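Local coordinates for ABC-type transport system, molybdenum-specific extracellular solute-binding protein (Clostridium difficile, PDB 4KD5) that probably binds molybdate or tungstate outside the cell and delivers it to an ABC transporter for uptake, at residues D83-D88 with G228-E233; L89-A95 with I178-T184; L105-V110 with K139-K143. All blocks are in the same frame, centred on the assembly; numbering follows the deposited sequence.

In the fold
From the N terminus the chain builds most of one lobe, then runs through strand 82-94 into the other. The three contacts nest and none cross. Contact 1 closes the outermost loop, bringing the C-terminal residues 228-233 back to the start of that long strand, where it passes between the lobes. Inside it, contact 2 pairs the later half of the same strand with strand 178-183, in the same sheet. Innermost is contact 3, which joins the loops leading into the parallel strands 113-116 and 144-147 of the second lobe. Contacts 1 and 2 meet where Asp88 packs on Lys183, and contacts 2 and 3 where Leu91 packs on Leu105.

Contact 1. Residues D83-D88 with G228-E233; sequences DLVKND and GYKKVE
The Tyr229 ring takes both of its neighbours from 83-88 along its CD1-CE1 side, each at an oblique slant. Val85 CG2 lies 3.8 Å from Tyr229 CD1, and Asn87 ND2 is 3.5 Å from Tyr229 CE1, with the amide plane turned 40° from the ring. Asn87 ND2 is hydrogen-bonded to Ser170 and Tyr194, and Tyr194 also meets the Tyr229 ring edge-to-face. A broad aromatic suits this place, packing on Val85 and Tyr194 at once; its OH adds a weak bond to the backbone O of Ser15, a predicted molybdate ligand.

These residues lie where strand 82-94 passes between the lobes, consistent with the hinge of a periplasmic-binding-protein fold. The C-terminal tail is held here by an antiparallel hydrogen-bonded pair, Lys86 N to Lys230 O and Lys230 N to Lys86 O, both 2.9 Å.

The bent side chain of Lys86 crosses Glu233 at about a right angle, bringing NZ to OE2 in a salt bridge of 3.2 Å, weak as a hydrogen bond. The two methyls of Val232 divide between backbone and side chain, CG2 3.5 Å from Leu84 O and CG1 against Asp83 CB.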
loop_
_atom_site.group_PDB
_atom_site.type_symbol
_atom_site.label_atom_id
_atom_site.label_comp_id
_atom_site.label_asym_id
_atom_site.label_seq_id
_atom_site.Cartn_x
_atom_site.Cartn_y
_atom_site.Cartn_z
ATOM N N ASP A 83 19.118 5.762 -4.038
ATOM C CA ASP A 83 20.363 5.026 -4.129
ATOM C C ASP A 83 20.342 3.899 -3.108
ATOM O O ASP A 83 20.335 4.150 -1.904
ATOM C CB ASP A 83 21.552 5.960 -3.892
ATOM C CG ASP A 83 21.729 6.965 -5.006
ATOM O OD1 ASP A 83 21.308 6.662 -6.136
ATOM O OD2 ASP A 83 22.279 8.057 -4.746
ATOM N N LEU A 84 20.294 2.664 -3.598
ATOM C CA LEU A 84 20.220 1.497 -2.730
ATOM C C LEU A 84 21.539 1.279 -1.991
ATOM O O LEU A 84 21.635 1.527 -0.785
ATOM C CB LEU A 84 19.846 0.263 -3.551
ATOM C CG LEU A 84 19.628 -1.037 -2.793
ATOM C CD1 LEU A 84 18.764 -0.751 -1.588
ATOM C CD2 LEU A 84 18.982 -2.077 -3.695
ATOM N N VAL A 85 22.550 0.816 -2.721
ATOM C CA VAL A 85 23.892 0.676 -2.170
ATOM C C VAL A 85 24.917 1.252 -3.133
ATOM O O VAL A 85 24.594 1.617 -4.265
ATOM C CB VAL A 85 24.258 -0.789 -1.868
ATOM C CG1 VAL A 85 23.237 -1.417 -0.942
ATOM C CG2 VAL A 85 24.361 -1.590 -3.157
ATOM N N LYS A 86 26.158 1.328 -2.676
ATOM C CA LYS A 86 27.247 1.760 -3.530
ATOM C C LYS A 86 28.414 0.808 -3.340
ATOM O O LYS A 86 28.490 0.106 -2.331
ATOM C CB LYS A 86 27.656 3.201 -3.212
ATOM C CG LYS A 86 28.200 3.396 -1.804
ATOM C CD LYS A 86 28.501 4.868 -1.489
ATOM C CE LYS A 86 28.086 5.825 -2.601
ATOM N NZ LYS A 86 26.657 6.248 -2.516
ATOM N N ASN A 87 29.317 0.768 -4.312
ATOM C CA ASN A 87 30.489 -0.085 -4.191
ATOM C C ASN A 87 31.724 0.742 -3.884
ATOM O O ASN A 87 31.695 1.970 -3.975
ATOM C CB ASN A 87 30.695 -0.897 -5.470
ATOM C CG ASN A 87 30.887 -2.370 -5.195
ATOM O OD1 ASN A 87 31.507 -2.753 -4.200
ATOM N ND2 ASN A 87 30.345 -3.211 -6.071
ATOM N N ASP A 88 32.802 0.070 -3.505
ATOM C CA ASP A 88 34.075 0.742 -3.298
ATOM C C ASP A 88 35.126 0.183 -4.239
ATOM O O ASP A 88 35.151 -1.018 -4.501
ATOM C CB ASP A 88 34.535 0.602 -1.844
ATOM C CG ASP A 88 34.202 1.821 -1.008
ATOM O OD1 ASP A 88 34.186 2.933 -1.570
ATOM O OD2 ASP A 88 33.957 1.669 0.207
ATOM N N GLY A 228 29.776 -7.388 0.338
ATOM C CA GLY A 228 30.815 -6.451 -0.049
ATOM C C GLY A 228 30.314 -5.086 -0.479
ATOM O O GLY A 228 31.107 -4.189 -0.776
ATOM N N TYR A 229 28.999 -4.922 -0.517
ATOM C CA TYR A 229 28.429 -3.626 -0.854
ATOM C C TYR A 229 28.449 -2.702 0.352
ATOM O O TYR A 229 28.764 -3.128 1.466
ATOM C CB TYR A 229 27.023 -3.794 -1.428
ATOM C CG TYR A 229 27.037 -4.572 -2.713
ATOM C CD1 TYR A 229 27.302 -3.942 -3.918
ATOM C CD2 TYR A 229 26.816 -5.938 -2.721
ATOM C CE1 TYR A 229 27.333 -4.650 -5.099
ATOM C CE2 TYR A 229 26.842 -6.655 -3.899
ATOM C CZ TYR A 229 27.102 -6.003 -5.080
ATOM O OH TYR A 229 27.128 -6.713 -6.251
ATOM N N LYS A 230 28.122 -1.435 0.127
ATOM C CA LYS A 230 28.259 -0.433 1.174
ATOM C C LYS A 230 27.052 0.496 1.214
ATOM O O LYS A 230 26.417 0.746 0.187
ATOM C CB LYS A 230 29.549 0.365 0.962
ATOM C CG LYS A 230 30.163 0.911 2.233
ATOM C CD LYS A 230 29.843 2.383 2.393
ATOM C CE LYS A 230 30.086 2.854 3.817
ATOM N NZ LYS A 230 29.785 4.308 3.972
ATOM N N LYS A 231 26.748 0.988 2.413
ATOM C CA LYS A 231 25.629 1.897 2.656
ATOM C C LYS A 231 25.841 3.247 1.964
ATOM O O LYS A 231 26.973 3.717 1.842
ATOM C CB LYS A 231 25.474 2.096 4.166
ATOM C CG LYS A 231 24.535 3.212 4.578
ATOM C CD LYS A 231 23.276 2.666 5.232
ATOM C CE LYS A 231 22.039 3.329 4.652
ATOM N NZ LYS A 231 21.169 3.914 5.707
ATOM N N VAL A 232 24.755 3.866 1.506
ATOM C CA VAL A 232 24.844 5.152 0.812
ATOM C C VAL A 232 24.813 6.346 1.768
ATOM O O VAL A 232 23.799 6.597 2.422
ATOM C CB VAL A 232 23.715 5.314 -0.224
ATOM C CG1 VAL A 232 23.762 6.701 -0.851
ATOM C CG2 VAL A 232 23.830 4.247 -1.295
ATOM N N GLU A 233 25.933 7.064 1.838
ATOM C CA GLU A 233 26.043 8.329 2.572
ATOM C C GLU A 233 25.438 8.319 3.975
ATOM O O GLU A 233 26.119 8.642 4.950
ATOM C CB GLU A 233 25.455 9.475 1.746
ATOM C CG GLU A 233 26.026 9.558 0.343
ATOM C CD GLU A 233 27.496 9.179 0.290
ATOM O OE1 GLU A 233 28.344 9.987 0.721
ATOM O OE2 GLU A 233 27.805 8.063 -0.178
#

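Contact 2. Residues L89-A95 with I178-T184; sequences LVLISSA and IKVVEKT
Leu91 with Glu182 and Ser93 with Lys179 are the hydrogen-bonded pairs of two antiparallel strands in the second lobe. Leu91 N donates to Glu182 O at 2.8 Å, an almost straight bond (171°), whereas Leu91 O takes Val181 N. Two residues, Val181 and Glu182, therefore face the single Leu91: a classic beta bulge, which shifts the register by one. Past it, Ser93 and Lys179 exchange bonds in both directions, and Ile92 CA makes a CA-H...O contact with Lys179 O at 3.3 Å.

Apolar contacts gather on the face bearing Val90, Ile92 and Val180. Val180 CG1 meets Val90 CB at 3.8 Å. Ile178, whose CB points away from the partner strand, joins from beside that face: its CD1 reaches Ile92 CG2 at 3.9 Å, the two isoleucines slanting across each other and both touching Leu154 of helix 150-159. Beta-branched residues suit such a surface, being bulky close to an extended backbone. Lys183 runs its aliphatic chain beside Val90, CG 3.6 Å from Val90 CG1, and takes its charge on to a cation-pi contact with Phe169. On the other face Glu182 turns its carboxylate to the backbone N of Met102.

Hydroxyls finish the contact. Thr184 OG1 sits between its own backbone N and carbonyl carbon (chi1 68°), which lets it donate to Leu89 O at 2.8 Å while Thr184 N bonds the same oxygen. Ser93 OG binds Ser94 O within its own strand.

With two donors on Leu89 O, the end of the pairing is secured by a side chain as well as the backbone. The buried Thr184 side chain touches Phe166 and Val130, and its hydroxyl is satisfied by Leu89 O.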
loop_
_atom_site.group_PDB
_atom_site.type_symbol
_atom_site.label_atom_id
_atom_site.label_comp_id
_atom_site.label_asym_id
_atom_site.label_seq_id
_atom_site.Cartn_x
_atom_site.Cartn_y
_atom_site.Cartn_z
ATOM N N LEU A 89 35.980 1.061 -4.760
ATOM C CA LEU A 89 37.095 0.632 -5.597
ATOM C C LEU A 89 38.265 0.345 -4.667
ATOM O O LEU A 89 38.721 1.234 -3.939
ATOM C CB LEU A 89 37.481 1.727 -6.588
ATOM C CG LEU A 89 37.965 1.364 -7.994
ATOM C CD1 LEU A 89 39.260 2.071 -8.313
ATOM C CD2 LEU A 89 38.140 -0.125 -8.173
ATOM N N VAL A 90 38.745 -0.894 -4.674
ATOM C CA VAL A 90 39.796 -1.284 -3.741
ATOM C C VAL A 90 41.070 -1.764 -4.422
ATOM O O VAL A 90 41.052 -2.178 -5.584
ATOM C CB VAL A 90 39.305 -2.349 -2.735
ATOM C CG1 VAL A 90 38.164 -1.806 -1.901
ATOM C CG2 VAL A 90 38.871 -3.614 -3.465
ATOM N N LEU A 91 42.172 -1.693 -3.681
ATOM C CA LEU A 91 43.461 -2.200 -4.136
ATOM C C LEU A 91 43.716 -3.573 -3.513
ATOM O O LEU A 91 43.732 -3.717 -2.288
ATOM C CB LEU A 91 44.578 -1.234 -3.738
ATOM C CG LEU A 91 46.017 -1.617 -4.092
ATOM C CD1 LEU A 91 46.216 -1.675 -5.595
ATOM C CD2 LEU A 91 47.009 -0.648 -3.464
ATOM N N ILE A 92 43.913 -4.583 -4.354
ATOM C CA ILE A 92 44.143 -5.939 -3.859
ATOM C C ILE A 92 45.546 -6.467 -4.168
ATOM O O ILE A 92 46.233 -5.970 -5.064
ATOM C CB ILE A 92 43.113 -6.933 -4.417
ATOM C CG1 ILE A 92 43.185 -6.979 -5.941
ATOM C CG2 ILE A 92 41.704 -6.584 -3.944
ATOM C CD1 ILE A 92 42.401 -8.114 -6.547
ATOM N N SER A 93 45.952 -7.491 -3.423
ATOM C CA SER A 93 47.192 -8.214 -3.671
ATOM C C SER A 93 46.964 -9.664 -3.261
ATOM O O SER A 93 45.869 -10.019 -2.831
ATOM C CB SER A 93 48.346 -7.604 -2.883
ATOM O OG SER A 93 48.104 -7.669 -1.496
ATOM N N SER A 94 47.981 -10.509 -3.392
ATOM C CA SER A 94 47.865 -11.875 -2.895
ATOM C C SER A 94 47.851 -11.830 -1.370
ATOM O O SER A 94 48.252 -10.830 -0.777
ATOM C CB SER A 94 49.009 -12.749 -3.403
ATOM O OG SER A 94 50.244 -12.351 -2.853
ATOM N N ALA A 95 47.380 -12.899 -0.735
ATOM C CA ALA A 95 47.252 -12.922 0.724
ATOM C C ALA A 95 48.598 -12.804 1.440
ATOM O O ALA A 95 48.689 -12.191 2.505
ATOM C CB ALA A 95 46.513 -14.169 1.175
ATOM N N ILE A 178 43.232 -13.758 -1.960
ATOM C CA ILE A 178 43.630 -12.365 -2.111
ATOM C C ILE A 178 43.374 -11.626 -0.807
ATOM O O ILE A 178 42.719 -12.154 0.094
ATOM C CB ILE A 178 42.843 -11.657 -3.225
ATOM C CG1 ILE A 178 41.355 -11.606 -2.885
ATOM C CG2 ILE A 178 43.055 -12.343 -4.557
ATOM C CD1 ILE A 178 40.797 -10.206 -2.848
ATOM N N LYS A 179 43.877 -10.400 -0.720
ATOM C CA LYS A 179 43.640 -9.553 0.442
ATOM C C LYS A 179 43.428 -8.106 -0.002
ATOM O O LYS A 179 44.020 -7.663 -0.990
ATOM C CB LYS A 179 44.804 -9.677 1.428
ATOM C CG LYS A 179 45.566 -8.391 1.694
ATOM C CD LYS A 179 46.892 -8.702 2.379
ATOM C CE LYS A 179 47.675 -7.430 2.672
ATOM N NZ LYS A 179 49.029 -7.717 3.226
ATOM N N VAL A 180 42.567 -7.380 0.707
ATOM C CA VAL A 180 42.293 -5.982 0.373
ATOM C C VAL A 180 43.291 -5.076 1.083
ATOM O O VAL A 180 43.210 -4.881 2.297
ATOM C CB VAL A 180 40.855 -5.583 0.748
ATOM C CG1 VAL A 180 40.594 -4.122 0.417
ATOM C CG2 VAL A 180 39.862 -6.465 0.018
ATOM N N VAL A 181 44.229 -4.531 0.314
ATOM C CA VAL A 181 45.309 -3.710 0.854
ATOM C C VAL A 181 44.811 -2.367 1.381
ATOM O O VAL A 181 45.146 -1.953 2.492
ATOM C CB VAL A 181 46.374 -3.447 -0.220
ATOM C CG1 VAL A 181 47.477 -2.585 0.335
ATOM C CG2 VAL A 181 46.944 -4.754 -0.742
ATOM N N GLU A 182 44.012 -1.687 0.568
ATOM C CA GLU A 182 43.500 -0.370 0.920
ATOM C C GLU A 182 42.320 -0.020 0.025
ATOM O O GLU A 182 42.276 -0.421 -1.141
ATOM C CB GLU A 182 44.604 0.683 0.770
ATOM C CG GLU A 182 44.241 2.053 1.326
ATOM C CD GLU A 182 45.350 3.077 1.141
ATOM O OE1 GLU A 182 45.049 4.288 1.176
ATOM O OE2 GLU A 182 46.522 2.676 0.969
ATOM N N LYS A 183 41.358 0.720 0.567
ATOM C CA LYS A 183 40.239 1.193 -0.233
ATOM C C LYS A 183 40.545 2.597 -0.733
ATOM O O LYS A 183 40.957 3.456 0.045
ATOM C CB LYS A 183 38.946 1.191 0.586
ATOM C CG LYS A 183 38.670 -0.131 1.295
ATOM C CD LYS A 183 37.203 -0.278 1.687
ATOM C CE LYS A 183 36.930 -1.654 2.281
ATOM N NZ LYS A 183 35.475 -1.909 2.477
ATOM N N THR A 184 40.352 2.825 -2.029
ATOM C CA THR A 184 40.591 4.145 -2.607
ATOM C C THR A 184 39.662 5.162 -1.966
ATOM O O THR A 184 38.522 4.840 -1.627
ATOM C CB THR A 184 40.412 4.162 -4.146
ATOM O OG1 THR A 184 39.035 3.964 -4.484
ATOM C CG2 THR A 184 41.259 3.079 -4.797
#

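Contact 3. Residues L105-V110 with K139-K143; sequences LTTDKV and KLKDK. With SBT (2-butanol), chain I.
Lys143 NZ is gripped by backbone carbonyls of 105-110. It donates to Val110 O at 2.6 Å and, with a longer bond, to Leu105 O at 3.2 Å. Neither bond lies in its carbonyl plane: the nitrogen is tilted 33° from that of Leu105 and 24° from that of Val110. A third carbonyl oxygen, Thr107 O, stands 2.6 Å from Lys143 NZ. A bend at chi2 (-144°) lets the otherwise extended lysine chain enter the curve of the loop, where its CD passes 3.4 Å from Val110 O. A long side chain ending in several N-H groups suits a place lined with carbonyl oxygens.

The curve is shaped partly from within. Thr107 OG1 accepts from Lys109 N, forming an ST turn, and also hydrogen-bonds to Asp104 O. Outside the turn a 2-butanol molecule rests against Thr107 CB, and its hydroxyl makes weak bonds with the backbone N and OD2 of Asp108.

Apolar contacts are fewer. Leu140 CD2 approaches Leu105 CD1 at 4.3 Å. Both leucines reach Ile113 of strand 113-116, and Leu105 also touches Val164 and Phe166 of strand 164-168. Nearer the surface, Thr106 CG2 packs on Lys139 CE at 4.1 Å.

These loops lead into the parallel neighbours 113-116 and 144-147 of the second lobe, at the strand ends away from the predicted anion-binding residues. Lys143 N bonds back to Leu140 O, so its own loop is turned as well. Carbonyl dipoles converging on the ammonium group would favour its charged form, and one lysine thus ties both ends of the 105-110 turn to the neighbouring loop.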
loop_
_atom_site.group_PDB
_atom_site.type_symbol
_atom_site.label_atom_id
_atom_site.label_comp_id
_atom_site.label_asym_id
_atom_site.label_seq_id
_atom_site.Cartn_x
_atom_site.Cartn_y
_atom_site.Cartn_z
ATOM N N LEU A 105 52.447 1.816 -4.857
ATOM C CA LEU A 105 52.275 1.779 -6.309
ATOM C C LEU A 105 53.464 2.429 -7.016
ATOM O O LEU A 105 53.860 2.014 -8.102
ATOM C CB LEU A 105 50.986 2.488 -6.732
ATOM C CG LEU A 105 49.628 1.909 -6.353
ATOM C CD1 LEU A 105 48.509 2.745 -6.952
ATOM C CD2 LEU A 105 49.517 0.485 -6.837
ATOM N N THR A 106 54.033 3.450 -6.383
ATOM C CA THR A 106 55.111 4.236 -6.979
ATOM C C THR A 106 56.485 3.591 -6.771
ATOM O O THR A 106 57.436 3.885 -7.494
ATOM C CB THR A 106 55.128 5.657 -6.409
ATOM O OG1 THR A 106 53.802 6.030 -6.016
ATOM C CG2 THR A 106 55.641 6.638 -7.441
ATOM N N THR A 107 56.577 2.714 -5.775
ATOM C CA THR A 107 57.834 2.057 -5.423
ATOM C C THR A 107 58.175 0.921 -6.383
ATOM O O THR A 107 57.379 0.570 -7.249
ATOM C CB THR A 107 57.794 1.503 -3.984
ATOM O OG1 THR A 107 57.126 0.235 -3.972
ATOM C CG2 THR A 107 57.062 2.462 -3.067
ATOM N N ASP A 108 59.360 0.343 -6.208
ATOM C CA ASP A 108 59.804 -0.783 -7.023
ATOM C C ASP A 108 59.217 -2.101 -6.530
ATOM O O ASP A 108 59.419 -3.146 -7.149
ATOM C CB ASP A 108 61.331 -0.875 -7.025
ATOM C CG ASP A 108 61.944 -0.464 -8.351
ATOM O OD1 ASP A 108 62.167 -1.348 -9.207
ATOM O OD2 ASP A 108 62.215 0.741 -8.537
ATOM N N LYS A 109 58.495 -2.052 -5.415
ATOM C CA LYS A 109 57.890 -3.249 -4.842
ATOM C C LYS A 109 56.828 -3.847 -5.759
ATOM O O LYS A 109 56.678 -5.069 -5.834
ATOM C CB LYS A 109 57.307 -2.946 -3.460
ATOM C CG LYS A 109 58.355 -2.457 -2.475
ATOM C CD LYS A 109 57.840 -2.424 -1.043
ATOM C CE LYS A 109 59.003 -2.537 -0.054
ATOM N NZ LYS A 109 58.803 -1.749 1.199
ATOM N N VAL A 110 56.096 -2.984 -6.457
ATOM C CA VAL A 110 55.135 -3.451 -7.449
ATOM C C VAL A 110 55.637 -3.178 -8.867
ATOM O O VAL A 110 56.176 -2.111 -9.161
ATOM C CB VAL A 110 53.703 -2.882 -7.207
ATOM C CG1 VAL A 110 53.406 -2.816 -5.716
ATOM C CG2 VAL A 110 53.522 -1.518 -7.851
ATOM N N LYS A 139 52.887 8.179 -14.700
ATOM C CA LYS A 139 54.004 7.507 -14.033
ATOM C C LYS A 139 53.886 5.983 -14.055
ATOM O O LYS A 139 54.887 5.275 -14.092
ATOM C CB LYS A 139 54.127 7.983 -12.578
ATOM C CG LYS A 139 54.395 9.476 -12.416
ATOM C CD LYS A 139 54.441 9.907 -10.944
ATOM C CE LYS A 139 55.765 9.546 -10.269
ATOM N NZ LYS A 139 56.044 10.412 -9.079
ATOM N N LEU A 140 52.652 5.491 -14.045
ATOM C CA LEU A 140 52.369 4.067 -13.868
ATOM C C LEU A 140 52.135 3.322 -15.180
ATOM O O LEU A 140 51.880 2.120 -15.175
ATOM C CB LEU A 140 51.150 3.887 -12.951
ATOM C CG LEU A 140 51.354 3.724 -11.444
ATOM C CD1 LEU A 140 52.622 4.400 -10.979
ATOM C CD2 LEU A 140 50.159 4.260 -10.674
ATOM N N LYS A 141 52.231 4.037 -16.297
ATOM C CA LYS A 141 51.926 3.480 -17.615
ATOM C C LYS A 141 52.757 2.237 -17.940
ATOM O O LYS A 141 52.286 1.323 -18.623
ATOM C CB LYS A 141 52.105 4.558 -18.695
ATOM C CG LYS A 141 51.545 4.192 -20.065
ATOM C CD LYS A 141 51.467 5.415 -20.971
ATOM C CE LYS A 141 51.522 5.023 -22.442
ATOM N NZ LYS A 141 50.372 5.545 -23.229
ATOM N N ASP A 142 53.983 2.198 -17.427
ATOM C CA ASP A 142 54.874 1.058 -17.639
ATOM C C ASP A 142 54.502 -0.151 -16.778
ATOM O O ASP A 142 55.000 -1.253 -17.004
ATOM C CB ASP A 142 56.328 1.463 -17.375
ATOM C CG ASP A 142 56.490 2.243 -16.084
ATOM O OD1 ASP A 142 55.988 3.384 -16.016
ATOM O OD2 ASP A 142 57.137 1.732 -15.147
ATOM N N LYS A 143 53.617 0.056 -15.805
ATOM C CA LYS A 143 53.205 -1.009 -14.894
ATOM C C LYS A 143 51.812 -1.538 -15.212
ATOM O O LYS A 143 51.469 -2.662 -14.860
ATOM C CB LYS A 143 53.239 -0.511 -13.447
ATOM C CG LYS A 143 54.543 0.151 -13.027
ATOM C CD LYS A 143 54.868 -0.182 -11.572
ATOM C CE LYS A 143 55.805 0.853 -10.953
ATOM N NZ LYS A 143 56.211 0.492 -9.563
HETATM C C1 SBT I . 61.555 4.080 -5.329
HETATM C C2 SBT I . 62.221 2.876 -4.677
HETATM C C3 SBT I . 61.396 2.352 -3.511
HETATM C C4 SBT I . 61.199 3.427 -2.465
HETATM O OH SBT I . 62.375 1.839 -5.648
#